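PDB 4F98: hypothetical protein from Pseudomonas aeruginosa, which is of unknown function and belongs to the DUF2790 family, forming a small antiparallel beta-sheet protein with two chains in its assembly. Local coordinates for residues Y47-H50 with S51-H55. Residues are numbered along the deposited sequence; the frame is centred on the assembly and turned at random.
Sequences YEDH and SGELH
This is a local surface contact round the turn of the hairpin of strands 40-48 and 54-62, where His55 meets both Asp49 and Tyr47. Tyr47 and His55 form an antiparallel hydrogen-bonded pair, with Tyr47 N to His55 O at 3.0 Å. Their side chains share one face of the sheet. His55 CB sits over the Tyr47 ring, a CH-pi contact 3.8 Å from the ring centroid. The two rings are nearly parallel, with planes 17° apart, but slid so far that they barely overlap. Trp62 of the second subunit also packs on Tyr47.

The link is a type I turn with a G1 beta bulge, a 3:5 hairpin. Gly52 N bonds Asp49 O at 3.1 Å, and Asp49 N bonds Glu53 O at 2.9 Å. Gly52, at the bulge, has a positive phi (105°), which suits glycine. With chi1 at 68°, the Asp49 carboxylate turns in toward the returning chain. Asp49 OD1 serves the turn: it accepts Glu53 N at 3.0 Å, from above the carboxylate plane, and a weak bond from Gly52 N. Asp49 OD2 reaches across to the strand and takes a nearly straight bond from His55 NE2 at 2.7 Å. This oxygen lies in the imidazole plane, while NE2 meets it from above the carboxylate plane. His55 ND1 is hydrogen-bonded to Glu15, so both ring nitrogens have carboxylate partners, which should restrain the ring and may favour its protonated form. On the other face, Leu54 CD2 packs against Glu48 CB at 3.7 Å, while Glu48 OE1 bonds to Asn27.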
loop_
_atom_site.group_PDB
_atom_site.type_symbol
_atom_site.label_atom_id
_atom_site.label_comp_id
_atom_site.label_asym_id
_atom_site.label_seq_id
_atom_site.Cartn_x
_atom_site.Cartn_y
_atom_site.Cartn_z
ATOM N N TYR A 47 6.725 9.411 -8.980
ATOM C CA TYR A 47 5.628 10.348 -9.216
ATOM C C TYR A 47 6.164 11.700 -9.694
ATOM O O TYR A 47 7.313 12.054 -9.453
ATOM C CB TYR A 47 4.703 10.462 -7.970
ATOM C CG TYR A 47 5.247 11.262 -6.828
ATOM C CD1 TYR A 47 5.064 12.643 -6.771
ATOM C CD2 TYR A 47 5.966 10.643 -5.809
ATOM C CE1 TYR A 47 5.591 13.388 -5.729
ATOM C CE2 TYR A 47 6.495 11.398 -4.744
ATOM C CZ TYR A 47 6.318 12.761 -4.721
ATOM O OH TYR A 47 6.836 13.515 -3.704
ATOM N N GLU A 48 5.274 12.444 -10.339
ATOM C CA GLU A 48 5.515 13.789 -10.862
ATOM C C GLU A 48 4.736 14.758 -10.000
ATOM O O GLU A 48 3.541 14.528 -9.753
ATOM C CB GLU A 48 5.020 13.861 -12.307
ATOM C CG GLU A 48 5.128 15.225 -12.972
ATOM C CD GLU A 48 4.319 15.351 -14.235
ATOM O OE1 GLU A 48 3.525 14.444 -14.563
ATOM O OE2 GLU A 48 4.484 16.394 -14.913
ATOM N N ASP A 49 5.389 15.833 -9.573
ATOM C CA ASP A 49 4.713 16.878 -8.817
ATOM C C ASP A 49 4.149 17.963 -9.745
ATOM O O ASP A 49 4.360 17.923 -10.949
ATOM C CB ASP A 49 5.606 17.428 -7.693
ATOM C CG ASP A 49 6.806 18.215 -8.163
ATOM O OD1 ASP A 49 6.786 18.824 -9.254
ATOM O OD2 ASP A 49 7.777 18.269 -7.369
ATOM N N HIS A 50 3.425 18.931 -9.186
ATOM C CA HIS A 50 2.796 19.967 -10.027
ATOM C C HIS A 50 3.803 20.926 -10.669
ATOM O O HIS A 50 3.479 21.534 -11.694
ATOM C CB HIS A 50 1.636 20.674 -9.292
ATOM C CG HIS A 50 0.391 19.830 -9.207
ATOM N ND1 HIS A 50 0.091 19.034 -8.120
ATOM C CD2 HIS A 50 -0.605 19.621 -10.106
ATOM C CE1 HIS A 50 -1.045 18.399 -8.340
ATOM N NE2 HIS A 50 -1.487 18.734 -9.538
ATOM N N SER A 51 5.009 21.041 -10.107
ATOM C CA SER A 51 6.075 21.841 -10.707
ATOM C C SER A 51 6.706 21.130 -11.916
ATOM O O SER A 51 7.356 21.772 -12.738
ATOM C CB SER A 51 7.145 22.192 -9.668
ATOM O OG SER A 51 6.580 22.892 -8.571
ATOM N N GLY A 52 6.515 19.804 -12.012
ATOM C CA GLY A 52 7.047 18.975 -13.095
ATOM C C GLY A 52 8.250 18.114 -12.737
ATOM O O GLY A 52 8.788 17.411 -13.595
ATOM N N GLU A 53 8.667 18.169 -11.474
ATOM C CA GLU A 53 9.776 17.362 -10.995
ATOM C C GLU A 53 9.346 15.933 -10.666
ATOM O O GLU A 53 8.228 15.719 -10.196
ATOM C CB GLU A 53 10.379 18.037 -9.749
ATOM C CG GLU A 53 11.014 19.424 -10.069
ATOM C CD GLU A 53 12.215 19.273 -10.950
ATOM O OE1 GLU A 53 12.926 18.274 -10.780
ATOM O OE2 GLU A 53 12.462 20.127 -11.818
ATOM N N LEU A 54 10.255 14.983 -10.892
ATOM C CA LEU A 54 10.050 13.572 -10.568
ATOM C C LEU A 54 10.672 13.219 -9.233
ATOM O O LEU A 54 11.665 13.803 -8.821
ATOM C CB LEU A 54 10.617 12.675 -11.658
ATOM C CG LEU A 54 10.074 12.902 -13.068
ATOM C CD1 LEU A 54 10.630 11.850 -14.013
ATOM C CD2 LEU A 54 8.552 12.923 -13.131
ATOM N N HIS A 55 10.063 12.233 -8.579
ATOM C CA HIS A 55 10.479 11.780 -7.260
ATOM C C HIS A 55 10.361 10.265 -7.184
ATOM O O HIS A 55 9.315 9.724 -7.574
ATOM C CB HIS A 55 9.559 12.372 -6.188
ATOM C CG HIS A 55 9.479 13.866 -6.213
ATOM N ND1 HIS A 55 10.287 14.659 -5.433
ATOM C CD2 HIS A 55 8.691 14.715 -6.915
ATOM C CE1 HIS A 55 10.004 15.935 -5.656
ATOM N NE2 HIS A 55 9.045 15.994 -6.559
#